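Local coordinates for protein metallo-carboxypeptidase (Pseudomonas aeruginosa, PDB 4A39) that probably acts as a zinc-dependent carboxypeptidase of the M14 family, removing residues from the C-terminal ends of peptides, and is a bacterial relative of the mammalian cytosolic carboxypeptidases, at residues D21-I25 with W51-K55; E204-L208 with L377-A381; V266-D271 with A332-V336. All coordinates share one frame; numbering follows the deposited sequence.

Contact 1. Residues D21-I25 with W51-K55; sequences DSGNI and WFHFK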
# COMPACT_ATOMS: atom_id res chain seq x y z
N ASP A 21 2.24 10.95 13.73
CA ASP A 21 1.55 9.98 12.88
C ASP A 21 2.52 9.16 12.02
O ASP A 21 3.25 9.71 11.21
CB ASP A 21 0.56 10.72 11.98
CG ASP A 21 -0.35 9.78 11.21
OD1 ASP A 21 0.14 8.74 10.71
OD2 ASP A 21 -1.55 10.10 11.07
N SER A 22 2.50 7.84 12.21
CA SER A 22 3.34 6.87 11.49
C SER A 22 4.82 6.94 11.84
O SER A 22 5.66 6.33 11.17
CB SER A 22 3.17 7.01 9.96
OG SER A 22 3.89 8.11 9.43
N GLY A 23 5.14 7.67 12.89
CA GLY A 23 6.53 7.76 13.30
C GLY A 23 7.06 6.44 13.83
O GLY A 23 6.33 5.67 14.47
N ASN A 24 8.32 6.15 13.55
CA ASN A 24 8.95 4.93 14.04
C ASN A 24 10.47 5.02 14.05
O ASN A 24 11.12 5.08 13.00
CB ASN A 24 8.55 3.71 13.20
CG ASN A 24 9.17 2.41 13.73
OD1 ASN A 24 10.33 2.39 14.13
ND2 ASN A 24 8.39 1.33 13.71
N ILE A 25 11.03 5.05 15.26
CA ILE A 25 12.47 5.09 15.45
C ILE A 25 12.80 5.15 16.94
O ILE A 25 12.01 5.64 17.74
CB ILE A 25 13.13 6.31 14.75
CG1 ILE A 25 14.58 5.97 14.36
CG2 ILE A 25 13.16 7.51 15.67
CD1 ILE A 25 14.68 4.96 13.25
N TRP A 51 9.56 -0.70 8.52
CA TRP A 51 9.16 0.68 8.31
C TRP A 51 9.77 1.60 9.37
O TRP A 51 9.82 1.25 10.55
CB TRP A 51 7.63 0.81 8.34
CG TRP A 51 7.13 2.23 8.48
CD1 TRP A 51 6.88 2.90 9.64
CD2 TRP A 51 6.89 3.16 7.41
NE1 TRP A 51 6.50 4.20 9.37
CE2 TRP A 51 6.50 4.38 8.01
CE3 TRP A 51 6.97 3.08 6.01
CZ2 TRP A 51 6.20 5.52 7.25
CZ3 TRP A 51 6.67 4.22 5.26
CH2 TRP A 51 6.28 5.42 5.88
N PHE A 52 10.27 2.75 8.94
CA PHE A 52 10.85 3.74 9.84
C PHE A 52 10.42 5.11 9.33
O PHE A 52 10.11 5.27 8.15
CB PHE A 52 12.38 3.63 9.89
CG PHE A 52 13.06 3.88 8.57
CD1 PHE A 52 13.40 5.17 8.17
CD2 PHE A 52 13.39 2.82 7.73
CE1 PHE A 52 14.05 5.40 6.96
CE2 PHE A 52 14.04 3.03 6.52
CZ PHE A 52 14.37 4.33 6.13
N HIS A 53 10.37 6.08 10.24
CA HIS A 53 9.96 7.44 9.90
C HIS A 53 10.33 8.33 11.07
O HIS A 53 9.81 8.16 12.17
CB HIS A 53 8.44 7.47 9.65
CG HIS A 53 7.92 8.81 9.24
ND1 HIS A 53 6.57 9.07 9.13
CD2 HIS A 53 8.55 9.96 8.90
CE1 HIS A 53 6.39 10.33 8.75
NE2 HIS A 53 7.58 10.89 8.60
N PHE A 54 11.24 9.27 10.85
CA PHE A 54 11.66 10.17 11.91
C PHE A 54 12.05 11.54 11.41
O PHE A 54 12.28 11.74 10.21
CB PHE A 54 12.84 9.58 12.70
CG PHE A 54 14.06 9.29 11.87
CD1 PHE A 54 14.20 8.07 11.21
CD2 PHE A 54 15.08 10.24 11.75
CE1 PHE A 54 15.34 7.80 10.45
CE2 PHE A 54 16.22 9.97 10.99
CZ PHE A 54 16.35 8.75 10.34
N LYS A 55 12.10 12.50 12.33
CA LYS A 55 12.46 13.87 11.99
C LYS A 55 13.75 14.27 12.71
O LYS A 55 13.98 13.88 13.86
CB LYS A 55 11.35 14.84 12.40
CG LYS A 55 10.04 14.67 11.64
CD LYS A 55 9.07 15.79 11.99
CE LYS A 55 7.71 15.57 11.34
NZ LYS A 55 6.75 16.66 11.68
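Asn-24 and His-53 form a single antiparallel bridge, a hydrogen-bonded pair in which Asn-24 N gives to His-53 O at 2.9 Å and His-53 N gives to Asn-24 O at 3.0 Å, while the two chain directions run nearly perpendicular, 94° apart. The bridge lies in the N-terminal beta domain of the cytosolic carboxypeptidases and ties the loop between strands 15-17 and 26-29 to the start of strand 53-57. On the apolar side, Ile-25 wedges against Phe-54: its CG2 meets Phe-54 CB at 3.6 Å, and its CD1 lies 3.8 Å from Phe-54 CD1. The amide of Asn-24 turns to other partners, OD1 to Arg-41 N and ND2 to Gly-228 O. Two rings grip Ser-22. The indole of Trp-51 sends NE1 to Ser-22 O at 2.9 Å, almost straight (172°) and in both the ring and carbonyl planes; beyond it the indole stacks with His-184, the residue after the zinc ligand Glu-183. Ser-22 holds OG between its own N and carbonyl carbon (chi1 78°), which brings the hydroxyl to the edge of the imidazole, where it accepts from His-53 ND1 at 2.9 Å, in the ring plane.

Contact 2. Residues E204-L208 with L377-A381; sequences EMQRL and LSTLA
Met-205 and Leu-208 supply the apolar part of this helix-helix contact, packing on Leu-377, Leu-380 and Ala-381. The chain of Met-205 bends at chi2 (-55°) and again at chi3, which turns its methyl toward the other helix: CE lies 3.7 Å from Leu-377 CB, the two side chains crossing at about a right angle, and the same methyl rests 3.4 Å from Leu-377 O. Leu-208 divides its branches, with CD1 against the backbone of Leu-380 and CD2 at 4.1 Å from Leu-380 CB. Small Ala-381 lets the backbones come close, its CA 4.7 Å from Leu-208 CA, and its methyl meets Glu-204 O at 3.6 Å. The polar part is one side-chain bond, from Ser-378 OG to Glu-204 OE1 at 2.7 Å, received on the syn lone pair of the carboxylate. Arg-196 of helix 185-196 joins it, NH2 in a salt bridge to OE1 and NH1 bonded to OG, so the guanidinium bridges both partners and probably favours an ionised carboxylate. The axes of the segments pass 9.1 Å apart at 50°. Helices 203-211 and 366-383 thus meet as a packed pair in the alpha/beta zinc carboxypeptidase fold, away from the zinc site.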
# COMPACT_ATOMS: atom_id res chain seq x y z
N GLU A 204 -13.77 6.95 -20.53
CA GLU A 204 -13.49 5.60 -20.04
C GLU A 204 -14.25 5.29 -18.76
O GLU A 204 -14.73 4.17 -18.57
CB GLU A 204 -12.00 5.40 -19.78
CG GLU A 204 -11.12 5.51 -21.01
CD GLU A 204 -9.73 4.97 -20.76
OE1 GLU A 204 -9.16 5.27 -19.69
OE2 GLU A 204 -9.20 4.25 -21.64
N MET A 205 -14.35 6.27 -17.87
CA MET A 205 -15.05 6.07 -16.60
C MET A 205 -16.57 6.09 -16.79
O MET A 205 -17.31 5.50 -16.00
CB MET A 205 -14.63 7.13 -15.58
CG MET A 205 -13.21 6.97 -15.06
SD MET A 205 -12.87 5.33 -14.36
CE MET A 205 -12.09 4.51 -15.75
N GLN A 206 -17.03 6.76 -17.84
CA GLN A 206 -18.46 6.82 -18.11
C GLN A 206 -18.87 5.42 -18.56
O GLN A 206 -19.90 4.90 -18.13
CB GLN A 206 -18.72 7.85 -19.22
CG GLN A 206 -20.16 8.35 -19.32
CD GLN A 206 -20.29 9.56 -20.22
OE1 GLN A 206 -19.32 9.97 -20.88
NE2 GLN A 206 -21.49 10.15 -20.26
N ARG A 207 -18.04 4.81 -19.40
CA ARG A 207 -18.30 3.47 -19.90
C ARG A 207 -18.24 2.46 -18.76
O ARG A 207 -19.11 1.59 -18.65
CB ARG A 207 -17.28 3.08 -20.97
CG ARG A 207 -17.29 3.95 -22.22
CD ARG A 207 -16.34 3.38 -23.27
NE ARG A 207 -16.24 4.22 -24.46
CZ ARG A 207 -15.53 3.90 -25.54
NH1 ARG A 207 -14.86 2.76 -25.58
NH2 ARG A 207 -15.49 4.72 -26.58
N LEU A 208 -17.22 2.58 -17.92
CA LEU A 208 -17.05 1.67 -16.80
C LEU A 208 -18.18 1.75 -15.78
O LEU A 208 -18.70 0.73 -15.34
CB LEU A 208 -15.71 1.92 -16.10
CG LEU A 208 -15.43 1.11 -14.83
CD1 LEU A 208 -15.53 -0.38 -15.13
CD2 LEU A 208 -14.04 1.46 -14.31
N LEU A 377 -7.74 1.85 -13.41
CA LEU A 377 -9.12 2.18 -13.75
C LEU A 377 -9.31 2.04 -15.25
O LEU A 377 -10.35 1.55 -15.70
CB LEU A 377 -9.47 3.60 -13.29
CG LEU A 377 -9.76 3.75 -11.79
CD1 LEU A 377 -10.02 5.21 -11.46
CD2 LEU A 377 -10.97 2.90 -11.43
N SER A 378 -8.31 2.47 -16.02
CA SER A 378 -8.39 2.36 -17.48
C SER A 378 -8.49 0.89 -17.88
O SER A 378 -9.24 0.53 -18.79
CB SER A 378 -7.16 2.98 -18.14
OG SER A 378 -7.20 4.40 -18.06
N THR A 379 -7.72 0.04 -17.19
CA THR A 379 -7.71 -1.39 -17.47
C THR A 379 -9.07 -2.01 -17.17
O THR A 379 -9.58 -2.83 -17.94
CB THR A 379 -6.61 -2.10 -16.65
OG1 THR A 379 -5.33 -1.59 -17.04
CG2 THR A 379 -6.64 -3.61 -16.89
N LEU A 380 -9.67 -1.62 -16.05
CA LEU A 380 -10.98 -2.16 -15.67
C LEU A 380 -12.05 -1.74 -16.67
O LEU A 380 -13.01 -2.49 -16.91
CB LEU A 380 -11.37 -1.69 -14.27
CG LEU A 380 -10.48 -2.17 -13.12
CD1 LEU A 380 -11.03 -1.63 -11.80
CD2 LEU A 380 -10.43 -3.70 -13.09
N ALA A 381 -11.90 -0.56 -17.25
CA ALA A 381 -12.86 -0.05 -18.22
C ALA A 381 -12.88 -0.94 -19.47
O ALA A 381 -13.94 -1.18 -20.06
CB ALA A 381 -12.52 1.38 -18.61

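Contact 3. Residues V266-D271 with A332-V336; sequences VDLFLD and ACNFV
Phe-269 and Val-336 form the tight part of the contact, where strand 268-275 carries helix 332-340 on one side of the central sheet of the carboxypeptidase domain. Strand and helix run nearly antiparallel, at 166°. With CG anti to the backbone N (chi1 178°), the Phe-269 ring reaches under the helix, and Val-336 sits over one face: its CG2 lies 4.0 Å from the ring centroid, 13° off the normal, a CH-pi contact, while its CG1 presses on Phe-269 CG at 3.7 Å. Ala-332 meets the far end of the ring, CB to Phe-269 CE2 at 3.8 Å, and Val-266 CG1 extends the apolar patch to Val-336 CG1 at 4.0 Å. Met-261 of helix 252-264 closes in on this patch. Toward Asp-271 the fit is looser and a water fills in: it donates to Asp-271 OD2 at 2.8 Å and accepts from Cys-333 N at 2.9 Å, linking the carboxylate to the first turn of the helix without direct bonding. The same OD2 bonds His-273 NE2, and OD1 takes Gln-179 NE2. Asp-271 is therefore a second-shell residue that probably helps to orient the zinc ligand His-273, and the water at the helix's first turn gives OD2 a further partner.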
# COMPACT_ATOMS: atom_id res chain seq x y z
N VAL A 266 -19.39 -9.62 -5.00
CA VAL A 266 -18.10 -9.21 -5.54
C VAL A 266 -17.86 -9.77 -6.94
O VAL A 266 -18.01 -10.97 -7.17
CB VAL A 266 -16.94 -9.72 -4.62
CG1 VAL A 266 -15.60 -9.25 -5.17
CG2 VAL A 266 -17.15 -9.23 -3.19
N ASP A 267 -17.47 -8.90 -7.88
CA ASP A 267 -17.20 -9.33 -9.25
C ASP A 267 -15.76 -9.04 -9.68
O ASP A 267 -15.34 -9.37 -10.78
CB ASP A 267 -18.19 -8.66 -10.22
CG ASP A 267 -19.63 -8.99 -9.88
OD1 ASP A 267 -19.98 -10.20 -9.87
OD2 ASP A 267 -20.42 -8.06 -9.63
N LEU A 268 -15.00 -8.42 -8.77
CA LEU A 268 -13.60 -8.08 -9.01
C LEU A 268 -13.02 -7.69 -7.66
O LEU A 268 -13.68 -7.01 -6.88
CB LEU A 268 -13.47 -6.90 -9.96
CG LEU A 268 -12.03 -6.38 -10.08
CD1 LEU A 268 -11.28 -7.21 -11.12
CD2 LEU A 268 -12.02 -4.92 -10.47
N PHE A 269 -11.79 -8.11 -7.40
CA PHE A 269 -11.15 -7.76 -6.13
C PHE A 269 -9.67 -7.48 -6.29
O PHE A 269 -8.92 -8.32 -6.77
CB PHE A 269 -11.33 -8.89 -5.11
CG PHE A 269 -10.65 -8.62 -3.80
CD1 PHE A 269 -11.09 -7.58 -2.97
CD2 PHE A 269 -9.57 -9.39 -3.38
CE1 PHE A 269 -10.45 -7.32 -1.76
CE2 PHE A 269 -8.93 -9.14 -2.17
CZ PHE A 269 -9.37 -8.10 -1.36
N LEU A 270 -9.26 -6.28 -5.87
CA LEU A 270 -7.85 -5.90 -5.93
C LEU A 270 -7.42 -5.52 -4.51
O LEU A 270 -8.04 -4.66 -3.88
CB LEU A 270 -7.65 -4.71 -6.87
CG LEU A 270 -8.05 -4.91 -8.34
CD1 LEU A 270 -7.78 -3.63 -9.12
CD2 LEU A 270 -7.26 -6.07 -8.93
N ASP A 271 -6.37 -6.18 -4.02
CA ASP A 271 -5.83 -5.96 -2.68
C ASP A 271 -4.49 -5.25 -2.91
O ASP A 271 -3.55 -5.85 -3.42
CB ASP A 271 -5.66 -7.32 -2.00
CG ASP A 271 -5.25 -7.21 -0.54
OD1 ASP A 271 -5.45 -6.14 0.08
OD2 ASP A 271 -4.75 -8.22 -0.01
N ALA A 332 -6.36 -12.50 1.50
CA ALA A 332 -7.54 -11.87 0.91
C ALA A 332 -7.73 -12.16 -0.57
O ALA A 332 -8.84 -12.50 -1.00
CB ALA A 332 -7.48 -10.36 1.13
N CYS A 333 -6.67 -12.03 -1.36
CA CYS A 333 -6.79 -12.27 -2.80
C CYS A 333 -7.38 -13.64 -3.08
O CYS A 333 -8.37 -13.77 -3.81
CB CYS A 333 -5.42 -12.16 -3.47
SG CYS A 333 -5.46 -12.45 -5.24
N ASN A 334 -6.78 -14.67 -2.51
CA ASN A 334 -7.25 -16.03 -2.71
C ASN A 334 -8.62 -16.31 -2.11
O ASN A 334 -9.47 -16.93 -2.76
CB ASN A 334 -6.21 -16.99 -2.16
CG ASN A 334 -4.91 -16.92 -2.94
OD1 ASN A 334 -4.79 -17.50 -4.02
ND2 ASN A 334 -3.94 -16.19 -2.41
N PHE A 335 -8.85 -15.86 -0.88
CA PHE A 335 -10.13 -16.09 -0.23
C PHE A 335 -11.29 -15.46 -0.97
O PHE A 335 -12.30 -16.11 -1.22
CB PHE A 335 -10.11 -15.57 1.21
CG PHE A 335 -11.42 -15.73 1.93
CD1 PHE A 335 -12.39 -14.74 1.86
CD2 PHE A 335 -11.69 -16.89 2.64
CE1 PHE A 335 -13.63 -14.91 2.48
CE2 PHE A 335 -12.93 -17.07 3.27
CZ PHE A 335 -13.89 -16.08 3.19
N VAL A 336 -11.17 -14.18 -1.31
CA VAL A 336 -12.24 -13.47 -2.00
C VAL A 336 -12.42 -14.04 -3.40
O VAL A 336 -13.55 -14.31 -3.83
CB VAL A 336 -11.93 -11.96 -2.10
CG1 VAL A 336 -13.06 -11.23 -2.83
CG2 VAL A 336 -11.77 -11.38 -0.70
O HOH W 1 -4.06 -10.82 -0.71

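All three contacts are largely buried. Contact 3 is core throughout, every touching residue buried; contact 2 lies farthest out, its centre about 22 Å from the chain centre against 16 Å for the others, with Glu-204 and Ala-381 partly exposed. Contact 1, in the N-terminal beta domain, is built mostly from hydrogen bonds. Contacts 2 and 3 share the carboxypeptidase domain and rely chiefly on apolar packing. These two touch in a tight packing contact of Leu-380 with Leu-268; since Leu-268 points away from 332-336 and Phe-269 toward it, helices 366-383 and 332-340 lie on opposite faces of strand 268-275. Contact 3 borders the zinc site through Asp-271, and contact 1 approaches it through Trp-51; contact 2 stays remote.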